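Local structure of DUF3863 domain-containing protein (3LM3) at residues M28-P33 and P110-A115; W74-N79 and D104-F109; D46-H51 and D83-Y88; V244-T249 and N284-Q289. The protein is of unknown function but is probably a carbohydrate-active enzyme, a putative glycoside hydrolase or deacetylase. One frame throughout, in Å; residues are numbered along the deposited sequence.

How the contacts relate
Contacts 1, 2 and 4 meet on one parallel sheet, in which strand 21-29 lies between strands 73-76 and 280-287. Contact 3 joins loops and a helix start beside it. Arg30 of contact 1 links to contact 3: its NE forms a salt bridge with Glu47 OE1 at 2.7 Å. Tyr112 OH of contact 1 is 2.6 Å from Glu287 OE2 of contact 4, a probable hydrogen bond. The centres of contacts 1 and 2 are about 10 Å apart, those of contacts 3 and 4 about 20 Å. Contact 1 lies at the C-terminal end of strand 21-29, where related enzymes commonly place the active site; a site here is possible. No catalytic residue is established.

Contact 1 (M28-P33 and P110-A115); sequences MIRTTP and PGYFPA
Met28, present as selenomethionine, makes a Met-aromatic contact with Tyr112 at the C-terminal end of strand 21-29 in the parallel sheet. This is the tight part. The chain of Met28 is extended, with CG anti to the backbone N (chi1 180°). Its methyl CE lies over the ring face, 4.3 Å from the Tyr112 centroid. SE comes in obliquely and touches Tyr112 CZ at 3.5 Å. CE also packs on Gly111 CA.

Arg30 reaches the same phenol from another side. Its NH1 is 2.9 Å from Tyr112 OH, at the ring edge and in the ring plane. The guanidinium and ring planes are 75° apart. Both polar groups have strong partners elsewhere: Arg30 NE forms a salt bridge with Glu47, and Tyr112 OH is hydrogen-bonded to Glu287. These partners probably help fix the two side chains in a buried setting. Pro33 CA covers one face of the guanidinium, 3.5 Å above its plane. Pro33 O meets the ring edge, 3.4 Å from Tyr112 CE2.

The other side is looser. The ring of Pro33 does not touch 110-115, and the partly exposed Phe113 does not touch 28-33. Phe113 instead packs back on its neighbour, with Tyr112 CB 3.6 Å above the centre of the Phe113 ring.

Contact 2 (W74-N79 and D104-F109); sequences WGFTMN and DEVTYF
Trp74, Gly75 and Phe76 pair in parallel with Val106, Thr107 and Tyr108. Four backbone hydrogen bonds hold the pair: Trp74 N to Glu105 O, Thr107 N to Trp74 O, Phe76 N to Thr107 O and Phe109 N to Phe76 O. The last one continues just past strand 105-108. The two strand axes are 24° from parallel.

Side chains add to this at both ends. Trp74 NE1 donates to Asp104 OD2 at 2.9 Å. The bond is bent, 145° at the hydrogen, and meets the carboxylate from above its plane. An alanine in place of Trp74 would probably deprive Asp104 OD2 of this donor and open a gap beside Val95 and Cys98. At Gly75 the backbone is close to Phe109, whose CB lies 3.6 Å from Gly75 C. Phe76 CE1 touches Val106 CG1 at 4.1 Å.

At the far end the edge of the Tyr108 ring faces the first turn of helix 78-82. Met78 N lies in the ring plane, 3.5 Å from Tyr108 CE1. A water accepts from Met78 N and donates to Tyr108 OH. Met78 SE stands obliquely to the same ring, a Met-aromatic contact.

Further out, Asp104 OD1 forms a salt bridge with Arg60, which probably helps position the carboxylate. Thr77 is the N-cap of helix 78-82: its OG1 caps Ala80 N and also bonds Glu35. With helices 78-82 and 86-102 between them, the strands make a beta-alpha-beta crossover. Helix 86-102 covers Trp74 and Val106, helix 120-138 packs on Met78 and Tyr108, and strands 21-29 and 146-148 flank the pair.

Contact 3 (D46-H51 and D83-Y88); sequences DEVDWH and DGRKNY
Val48 and His51 face Arg85, Asn87 and Tyr88 at the start of helix 86-102. Asp83 prepares this face. Its OD1 accepts from Arg85 N in an Asx turn, just before the helix.

Arg85 is the N-cap residue. Its NE and NH2 grip the Asp83 carboxylate side-on, with NH2 2.8 Å from OD2 in a salt bridge. This holds the guanidinium with one face against the methyls of Val48. Val48 has two conformers, so the details there are tentative. A water joins Arg85 NH1 to Asp46 OD2.

Asn87 carries the one clear direct hydrogen bond across the contact. With CG between the backbone N and carbonyl carbon (chi1 63°), the amide starts toward 46-51. ND2 donates to His51 O at 2.9 Å, nearly straight at 163°. The same ND2 lies 3.0 Å from Val48 O.

Tyr88 follows, with its OH 3.3 Å from His51 ND1. The OH is hydrogen-bonded to Arg30 O, and ND1 donates to Glu47 O at 2.8 Å. The two rings sit obliquely, planes 36° apart.

The exposed side has an ion pair and a water, while an amide and a hydroxyl meet backbone carbonyls further in. Directional polar contacts therefore probably hold the loop to the helix start as much as the packing of Val48 does.

Contact 4 (V244-T249 and N284-Q289); sequences VGPIET and NIWEAQ
Pro246 lays its CB-CG-CD edge over one face of the indole of Trp286, a CH-pi contact. Pro246 CG lies 3.6 Å from the centroid of the five-membered ring of Trp286, only 13° off its normal. Pro246 CD touches Trp286 NE1 at 3.6 Å, and Pro246 CB reaches over Trp286 CZ2. An alanine in place of Trp286 would probably leave the Pro246 ring without this surface and open a gap towards Trp306.

There is also a van der Waals touch of Val244 CG2 on the Asn284 amide carbon CG, at 3.6 Å. These two side chains slide past each other in opposite directions.

The polar contact is one hydrogen bond, Asn284 ND2 to Val244 O at 2.9 Å. It is bent, 139° at the hydrogen, and the donor stands well above the carbonyl plane. ND2 also lies in the indole plane at its edge, 3.1 Å from Trp286 NE1, but both are donors and do not bond. Within 244-249, Thr249 OG1 donates to Gly245 O at 2.7 Å and ties Gly245 to Thr249.

The contact thus fastens segment 244-249, which leads into helix 247-253, to strand 280-287. That strand pairs with strand 21-29. Helix 296-313 packs on Asn284 and Trp286, and helix 255-277 touches Val244 and Thr249.

Contact 1 (M28-P33 and P110-A115)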
# COMPACT_ATOMS: atom_id res chain seq x y z
N MSE A 28 6.21 -6.30 -9.69
CA MSE A 28 7.43 -6.69 -9.00
C MSE A 28 8.17 -7.78 -9.77
O MSE A 28 7.55 -8.77 -10.22
CB MSE A 28 7.13 -7.20 -7.61
CG MSE A 28 8.32 -7.63 -6.80
SE MSE A 28 7.75 -8.34 -5.09
CE MSE A 28 9.48 -8.29 -4.21
N ILE A 29 9.47 -7.59 -9.92
CA ILE A 29 10.38 -8.54 -10.55
C ILE A 29 11.39 -9.01 -9.48
O ILE A 29 11.99 -8.21 -8.78
CB ILE A 29 11.17 -7.91 -11.70
CG1 ILE A 29 10.25 -7.22 -12.72
CG2 ILE A 29 12.07 -8.97 -12.37
CD1 ILE A 29 9.25 -8.08 -13.36
N ARG A 30 11.59 -10.33 -9.35
CA ARG A 30 12.41 -10.91 -8.27
C ARG A 30 13.02 -12.22 -8.73
O ARG A 30 12.67 -12.70 -9.79
CB ARG A 30 11.55 -11.10 -7.00
CG ARG A 30 10.44 -12.11 -7.13
CD ARG A 30 9.32 -11.87 -6.16
NE ARG A 30 8.47 -13.04 -6.06
CZ ARG A 30 7.35 -13.08 -5.35
NH1 ARG A 30 6.89 -12.00 -4.73
NH2 ARG A 30 6.70 -14.25 -5.26
N THR A 31 13.93 -12.79 -7.93
CA THR A 31 14.48 -14.12 -8.16
C THR A 31 13.97 -15.13 -7.15
O THR A 31 14.02 -16.33 -7.39
CB THR A 31 16.03 -14.17 -8.21
OG1 THR A 31 16.58 -14.30 -6.88
CG2 THR A 31 16.65 -12.98 -8.98
N THR A 32 13.53 -14.66 -6.00
CA THR A 32 12.91 -15.47 -4.93
C THR A 32 11.88 -14.56 -4.24
O THR A 32 11.93 -13.32 -4.44
CB THR A 32 13.93 -15.99 -3.90
OG1 THR A 32 14.44 -14.88 -3.13
CG2 THR A 32 15.09 -16.73 -4.52
N PRO A 33 10.93 -15.11 -3.46
CA PRO A 33 9.82 -14.27 -3.06
C PRO A 33 10.09 -13.14 -2.10
O PRO A 33 9.50 -12.07 -2.24
CB PRO A 33 8.81 -15.26 -2.44
CG PRO A 33 9.10 -16.53 -3.11
CD PRO A 33 10.60 -16.54 -3.31
N PRO A 110 12.77 -4.00 -2.35
CA PRO A 110 13.60 -4.91 -1.53
C PRO A 110 12.82 -5.97 -0.75
O PRO A 110 12.96 -6.08 0.46
CB PRO A 110 14.33 -3.94 -0.59
CG PRO A 110 13.47 -2.77 -0.51
CD PRO A 110 12.89 -2.62 -1.88
N GLY A 111 12.01 -6.77 -1.44
CA GLY A 111 11.52 -8.03 -0.85
C GLY A 111 10.54 -7.92 0.30
O GLY A 111 10.47 -8.82 1.14
N TYR A 112 9.81 -6.83 0.31
CA TYR A 112 8.69 -6.52 1.22
C TYR A 112 9.06 -6.15 2.64
O TYR A 112 8.42 -5.26 3.22
CB TYR A 112 7.67 -7.66 1.29
CG TYR A 112 7.07 -8.18 0.01
CD1 TYR A 112 6.01 -7.56 -0.60
CD2 TYR A 112 7.57 -9.34 -0.57
CE1 TYR A 112 5.43 -8.12 -1.78
CE2 TYR A 112 7.00 -9.89 -1.71
CZ TYR A 112 5.94 -9.29 -2.28
OH TYR A 112 5.36 -9.89 -3.38
N PHE A 113 10.04 -6.85 3.21
CA PHE A 113 10.30 -6.83 4.65
C PHE A 113 11.68 -6.30 5.08
O PHE A 113 12.21 -6.72 6.10
CB PHE A 113 10.13 -8.26 5.20
CG PHE A 113 8.83 -8.91 4.83
CD1 PHE A 113 7.61 -8.37 5.23
CD2 PHE A 113 8.83 -10.05 4.03
CE1 PHE A 113 6.41 -8.97 4.84
CE2 PHE A 113 7.64 -10.66 3.66
CZ PHE A 113 6.44 -10.11 4.06
N PRO A 114 12.27 -5.33 4.34
CA PRO A 114 13.68 -5.07 4.66
C PRO A 114 13.96 -4.56 6.08
O PRO A 114 14.94 -5.02 6.72
CB PRO A 114 14.09 -4.04 3.60
CG PRO A 114 12.87 -3.42 3.17
CD PRO A 114 11.81 -4.48 3.24
N ALA A 115 13.12 -3.67 6.58
CA ALA A 115 13.42 -3.06 7.91
C ALA A 115 13.27 -4.08 9.03
O ALA A 115 13.75 -3.86 10.11
CB ALA A 115 12.58 -1.90 8.17

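Contact 2 (W74-N79 and D104-F109)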
# COMPACT_ATOMS: atom_id res chain seq x y z
N TRP A 74 7.72 -0.37 -12.23
CA TRP A 74 8.42 -1.65 -12.19
C TRP A 74 9.32 -1.64 -10.98
O TRP A 74 10.16 -0.75 -10.83
CB TRP A 74 9.26 -1.80 -13.44
CG TRP A 74 8.48 -1.85 -14.72
CD1 TRP A 74 8.28 -0.80 -15.60
CD2 TRP A 74 7.83 -2.99 -15.31
NE1 TRP A 74 7.55 -1.25 -16.68
CE2 TRP A 74 7.26 -2.58 -16.52
CE3 TRP A 74 7.66 -4.33 -14.90
CZ2 TRP A 74 6.55 -3.45 -17.35
CZ3 TRP A 74 6.97 -5.20 -15.73
CH2 TRP A 74 6.41 -4.77 -16.94
N GLY A 75 9.18 -2.62 -10.12
CA GLY A 75 9.99 -2.70 -8.93
C GLY A 75 10.82 -3.97 -8.93
O GLY A 75 10.27 -5.07 -9.06
N PHE A 76 12.14 -3.84 -8.78
CA PHE A 76 13.07 -4.97 -8.82
C PHE A 76 13.73 -5.20 -7.48
O PHE A 76 14.20 -4.26 -6.84
CB PHE A 76 14.22 -4.66 -9.78
CG PHE A 76 13.87 -4.68 -11.26
CD1 PHE A 76 13.16 -3.66 -11.85
CD2 PHE A 76 14.29 -5.73 -12.04
CE1 PHE A 76 12.87 -3.70 -13.23
CE2 PHE A 76 13.98 -5.78 -13.41
CZ PHE A 76 13.28 -4.78 -13.97
N THR A 77 13.87 -6.46 -7.08
CA THR A 77 14.75 -6.79 -5.97
C THR A 77 16.23 -6.62 -6.39
O THR A 77 16.55 -6.51 -7.57
CB THR A 77 14.58 -8.21 -5.53
OG1 THR A 77 15.00 -9.09 -6.60
CG2 THR A 77 13.16 -8.48 -5.11
N MSE A 78 17.14 -6.62 -5.41
CA MSE A 78 18.55 -6.46 -5.75
C MSE A 78 19.01 -7.58 -6.63
O MSE A 78 19.72 -7.36 -7.61
CB MSE A 78 19.43 -6.36 -4.50
CG MSE A 78 20.86 -6.02 -4.86
SE MSE A 78 21.09 -4.17 -5.41
CE MSE A 78 21.05 -3.39 -3.61
N ASN A 79 18.62 -8.80 -6.28
CA ASN A 79 19.06 -9.94 -7.08
C ASN A 79 18.50 -9.89 -8.51
O ASN A 79 19.20 -10.26 -9.45
CB ASN A 79 18.72 -11.25 -6.37
CG ASN A 79 19.58 -11.47 -5.12
OD1 ASN A 79 20.68 -10.92 -5.02
ND2 ASN A 79 19.05 -12.21 -4.15
N ASP A 104 6.84 4.61 -17.79
CA ASP A 104 6.81 3.77 -16.59
C ASP A 104 7.99 4.19 -15.70
O ASP A 104 9.01 4.65 -16.18
CB ASP A 104 6.93 2.28 -16.91
CG ASP A 104 5.70 1.69 -17.58
OD1 ASP A 104 4.61 2.31 -17.48
OD2 ASP A 104 5.87 0.59 -18.15
N GLU A 105 7.83 3.97 -14.40
CA GLU A 105 8.88 4.17 -13.41
C GLU A 105 9.65 2.86 -13.24
O GLU A 105 9.08 1.77 -13.37
CB GLU A 105 8.23 4.61 -12.08
CG GLU A 105 9.13 4.80 -10.90
CD GLU A 105 8.43 5.45 -9.74
OE1 GLU A 105 7.31 5.04 -9.39
OE2 GLU A 105 8.99 6.40 -9.15
N VAL A 106 10.93 2.96 -12.89
CA VAL A 106 11.78 1.81 -12.61
C VAL A 106 12.44 2.04 -11.28
O VAL A 106 13.16 3.04 -11.09
CB VAL A 106 12.86 1.65 -13.69
CG1 VAL A 106 13.70 0.34 -13.43
CG2 VAL A 106 12.21 1.63 -15.11
N THR A 107 12.17 1.16 -10.33
CA THR A 107 12.73 1.37 -9.00
C THR A 107 12.99 0.08 -8.25
O THR A 107 12.86 -1.02 -8.78
CB THR A 107 11.84 2.35 -8.16
OG1 THR A 107 12.63 2.85 -7.07
CG2 THR A 107 10.54 1.66 -7.66
N TYR A 108 13.50 0.25 -7.04
CA TYR A 108 13.92 -0.81 -6.13
C TYR A 108 12.74 -1.30 -5.29
O TYR A 108 11.97 -0.49 -4.74
CB TYR A 108 15.03 -0.27 -5.22
CG TYR A 108 15.75 -1.28 -4.35
CD1 TYR A 108 16.09 -2.51 -4.83
CD2 TYR A 108 16.10 -0.97 -3.03
CE1 TYR A 108 16.76 -3.46 -4.02
CE2 TYR A 108 16.79 -1.90 -2.24
CZ TYR A 108 17.09 -3.15 -2.75
OH TYR A 108 17.73 -4.18 -2.05
N PHE A 109 12.64 -2.62 -5.16
CA PHE A 109 11.59 -3.32 -4.39
C PHE A 109 12.27 -4.39 -3.55
O PHE A 109 12.36 -5.54 -3.97
CB PHE A 109 10.55 -3.94 -5.33
CG PHE A 109 9.23 -4.27 -4.69
CD1 PHE A 109 9.14 -4.85 -3.46
CD2 PHE A 109 8.05 -4.00 -5.36
CE1 PHE A 109 7.89 -5.14 -2.88
CE2 PHE A 109 6.82 -4.28 -4.81
CZ PHE A 109 6.75 -4.84 -3.54
O HOH W 1 16.46 -6.94 -2.52

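Contact 3 (D46-H51 and D83-Y88)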
# COMPACT_ATOMS: atom_id res chain seq x y z
N ASP A 46 12.92 -20.84 -5.54
CA ASP A 46 13.70 -20.35 -6.67
C ASP A 46 12.74 -20.02 -7.81
O ASP A 46 12.11 -20.92 -8.38
CB ASP A 46 14.70 -21.42 -7.09
CG ASP A 46 15.50 -21.06 -8.33
OD1 ASP A 46 15.27 -20.02 -8.98
OD2 ASP A 46 16.42 -21.83 -8.72
N GLU A 47 12.60 -18.73 -8.13
CA GLU A 47 11.67 -18.28 -9.17
C GLU A 47 12.33 -17.83 -10.46
O GLU A 47 11.69 -17.16 -11.28
CB GLU A 47 10.80 -17.14 -8.62
CG GLU A 47 9.83 -17.55 -7.53
CD GLU A 47 8.98 -16.42 -7.06
OE1 GLU A 47 9.42 -15.25 -7.21
OE2 GLU A 47 7.87 -16.61 -6.53
N VAL A 48 13.60 -18.19 -10.69
CA VAL A 48 14.24 -17.82 -11.94
C VAL A 48 13.41 -18.21 -13.15
O VAL A 48 13.19 -17.40 -14.05
CB VAL A 48 15.68 -18.38 -11.99
CG1 VAL A 48 16.23 -18.27 -13.40
CG2 VAL A 48 16.54 -17.65 -10.94
N ASP A 49 12.88 -19.43 -13.17
CA ASP A 49 12.12 -19.90 -14.30
C ASP A 49 10.71 -19.34 -14.36
O ASP A 49 10.02 -19.49 -15.36
CB ASP A 49 12.08 -21.44 -14.29
CG ASP A 49 13.45 -22.08 -14.43
OD1 ASP A 49 14.43 -21.44 -14.89
OD2 ASP A 49 13.56 -23.27 -14.07
N TRP A 50 10.29 -18.63 -13.31
CA TRP A 50 8.96 -18.04 -13.22
C TRP A 50 8.93 -16.62 -13.79
O TRP A 50 7.86 -15.98 -13.85
CB TRP A 50 8.49 -17.98 -11.76
CG TRP A 50 8.40 -19.31 -11.04
CD1 TRP A 50 9.20 -20.38 -11.21
CD2 TRP A 50 7.46 -19.65 -10.03
NE1 TRP A 50 8.81 -21.40 -10.36
CE2 TRP A 50 7.74 -20.97 -9.63
CE3 TRP A 50 6.40 -18.98 -9.44
CZ2 TRP A 50 6.99 -21.63 -8.65
CZ3 TRP A 50 5.66 -19.64 -8.47
CH2 TRP A 50 5.96 -20.94 -8.09
N HIS A 51 10.10 -16.13 -14.22
CA HIS A 51 10.28 -14.79 -14.75
C HIS A 51 10.75 -14.93 -16.19
O HIS A 51 11.85 -15.40 -16.45
CB HIS A 51 11.26 -13.97 -13.92
CG HIS A 51 10.73 -13.62 -12.57
ND1 HIS A 51 10.76 -14.49 -11.50
CD2 HIS A 51 10.05 -12.53 -12.14
CE1 HIS A 51 10.15 -13.92 -10.47
NE2 HIS A 51 9.72 -12.72 -10.83
N ASP A 83 21.15 -9.90 -11.65
CA ASP A 83 21.30 -11.23 -12.22
C ASP A 83 21.72 -11.16 -13.68
O ASP A 83 21.08 -10.49 -14.48
CB ASP A 83 20.00 -12.01 -12.09
CG ASP A 83 20.23 -13.49 -12.19
OD1 ASP A 83 20.41 -14.02 -13.31
OD2 ASP A 83 20.31 -14.14 -11.12
N GLY A 84 22.78 -11.90 -14.03
CA GLY A 84 23.34 -11.86 -15.37
C GLY A 84 22.73 -12.84 -16.34
O GLY A 84 23.14 -12.87 -17.51
N ARG A 85 21.81 -13.67 -15.88
CA ARG A 85 21.17 -14.65 -16.77
C ARG A 85 20.24 -14.02 -17.80
O ARG A 85 19.70 -12.94 -17.62
CB ARG A 85 20.48 -15.77 -15.99
CG ARG A 85 21.50 -16.65 -15.27
CD ARG A 85 20.84 -17.63 -14.32
NE ARG A 85 20.39 -16.93 -13.11
CZ ARG A 85 19.92 -17.53 -12.03
NH1 ARG A 85 19.78 -18.85 -12.01
NH2 ARG A 85 19.56 -16.81 -10.98
N LYS A 86 20.08 -14.70 -18.92
CA LYS A 86 19.46 -14.12 -20.09
C LYS A 86 18.04 -13.60 -19.83
O LYS A 86 17.67 -12.51 -20.30
CB LYS A 86 19.47 -15.14 -21.22
CG LYS A 86 18.71 -14.71 -22.45
CD LYS A 86 18.92 -15.71 -23.59
CE LYS A 86 18.06 -15.33 -24.79
NZ LYS A 86 18.33 -16.17 -25.98
N ASN A 87 17.23 -14.35 -19.07
CA ASN A 87 15.87 -13.89 -18.78
C ASN A 87 15.84 -12.56 -18.05
O ASN A 87 15.07 -11.66 -18.40
CB ASN A 87 15.03 -14.94 -18.04
CG ASN A 87 15.58 -15.31 -16.67
OD1 ASN A 87 16.79 -15.54 -16.50
ND2 ASN A 87 14.67 -15.44 -15.72
N TYR A 88 16.68 -12.42 -17.03
CA TYR A 88 16.71 -11.18 -16.26
C TYR A 88 17.28 -10.06 -17.09
O TYR A 88 16.79 -8.94 -17.01
CB TYR A 88 17.42 -11.33 -14.92
CG TYR A 88 16.54 -12.12 -13.97
CD1 TYR A 88 15.38 -11.58 -13.45
CD2 TYR A 88 16.83 -13.44 -13.66
CE1 TYR A 88 14.54 -12.31 -12.61
CE2 TYR A 88 16.01 -14.17 -12.83
CZ TYR A 88 14.88 -13.62 -12.30
OH TYR A 88 14.03 -14.35 -11.47
O HOH W 2 18.96 -20.10 -9.49

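Contact 4 (V244-T249 and N284-Q289)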
# COMPACT_ATOMS: atom_id res chain seq x y z
N VAL A 244 -8.20 -4.86 -3.40
CA VAL A 244 -7.93 -4.85 -4.83
C VAL A 244 -6.85 -5.82 -5.28
O VAL A 244 -6.70 -6.05 -6.47
CB VAL A 244 -7.60 -3.44 -5.36
CG1 VAL A 244 -8.75 -2.45 -5.07
CG2 VAL A 244 -6.27 -2.95 -4.80
N GLY A 245 -6.14 -6.42 -4.34
CA GLY A 245 -5.07 -7.32 -4.71
C GLY A 245 -5.64 -8.55 -5.41
O GLY A 245 -6.68 -9.10 -4.99
N PRO A 246 -5.00 -9.04 -6.48
CA PRO A 246 -5.55 -10.14 -7.24
C PRO A 246 -5.58 -11.51 -6.54
O PRO A 246 -6.45 -12.32 -6.85
CB PRO A 246 -4.64 -10.18 -8.48
CG PRO A 246 -3.37 -9.55 -8.02
CD PRO A 246 -3.81 -8.45 -7.13
N ILE A 247 -4.65 -11.77 -5.63
CA ILE A 247 -4.56 -13.10 -4.99
C ILE A 247 -5.86 -13.47 -4.29
O ILE A 247 -6.39 -14.59 -4.46
CB ILE A 247 -3.37 -13.15 -4.01
CG1 ILE A 247 -2.05 -13.17 -4.80
CG2 ILE A 247 -3.48 -14.37 -3.05
CD1 ILE A 247 -1.85 -14.39 -5.72
N GLU A 248 -6.39 -12.54 -3.51
CA GLU A 248 -7.56 -12.80 -2.67
C GLU A 248 -8.89 -12.57 -3.38
O GLU A 248 -9.96 -12.76 -2.79
CB GLU A 248 -7.51 -11.94 -1.40
CG GLU A 248 -6.29 -12.16 -0.56
CD GLU A 248 -5.03 -11.46 -1.00
OE1 GLU A 248 -5.08 -10.59 -1.89
OE2 GLU A 248 -3.96 -11.81 -0.42
N THR A 249 -8.83 -12.17 -4.65
CA THR A 249 -10.02 -11.81 -5.42
C THR A 249 -10.06 -12.58 -6.74
O THR A 249 -10.59 -13.68 -6.81
CB THR A 249 -10.14 -10.27 -5.61
OG1 THR A 249 -8.98 -9.77 -6.31
CG2 THR A 249 -10.29 -9.58 -4.27
N ASN A 284 -2.02 -0.75 -6.01
CA ASN A 284 -2.00 -2.20 -6.19
C ASN A 284 -0.61 -2.64 -6.61
O ASN A 284 0.15 -1.89 -7.21
CB ASN A 284 -3.04 -2.61 -7.22
CG ASN A 284 -3.64 -3.99 -6.98
OD1 ASN A 284 -3.21 -4.75 -6.11
ND2 ASN A 284 -4.70 -4.31 -7.76
N ILE A 285 -0.28 -3.87 -6.24
CA ILE A 285 1.01 -4.50 -6.55
C ILE A 285 0.71 -5.90 -7.08
O ILE A 285 0.04 -6.68 -6.40
CB ILE A 285 1.96 -4.57 -5.35
CG1 ILE A 285 2.30 -3.15 -4.87
CG2 ILE A 285 3.25 -5.36 -5.72
CD1 ILE A 285 3.02 -3.08 -3.51
N TRP A 286 1.15 -6.19 -8.28
CA TRP A 286 1.03 -7.50 -8.92
C TRP A 286 2.42 -8.05 -9.16
O TRP A 286 3.24 -7.43 -9.87
CB TRP A 286 0.32 -7.42 -10.27
CG TRP A 286 -1.14 -7.09 -10.25
CD1 TRP A 286 -1.77 -6.13 -9.48
CD2 TRP A 286 -2.19 -7.73 -10.99
NE1 TRP A 286 -3.11 -6.13 -9.74
CE2 TRP A 286 -3.40 -7.11 -10.65
CE3 TRP A 286 -2.23 -8.81 -11.87
CZ2 TRP A 286 -4.61 -7.49 -11.20
CZ3 TRP A 286 -3.44 -9.16 -12.42
CH2 TRP A 286 -4.60 -8.52 -12.09
N GLU A 287 2.72 -9.21 -8.64
CA GLU A 287 4.02 -9.82 -8.88
C GLU A 287 4.02 -10.49 -10.25
O GLU A 287 3.09 -11.23 -10.59
CB GLU A 287 4.32 -10.83 -7.80
CG GLU A 287 4.42 -10.27 -6.39
CD GLU A 287 3.09 -9.97 -5.70
OE1 GLU A 287 1.99 -10.39 -6.17
OE2 GLU A 287 3.13 -9.38 -4.61
N ALA A 288 5.06 -10.21 -11.03
CA ALA A 288 5.20 -10.78 -12.37
C ALA A 288 5.11 -12.31 -12.34
O ALA A 288 4.57 -12.92 -13.27
CB ALA A 288 6.48 -10.34 -13.00
N GLN A 289 5.65 -12.92 -11.30
CA GLN A 289 5.66 -14.38 -11.21
C GLN A 289 4.27 -15.00 -11.16
O GLN A 289 4.13 -16.23 -11.33
CB GLN A 289 6.51 -14.86 -10.03
CG GLN A 289 6.12 -14.40 -8.63
CD GLN A 289 4.87 -15.06 -8.08
OE1 GLN A 289 3.81 -14.46 -8.06
NE2 GLN A 289 5.00 -16.31 -7.62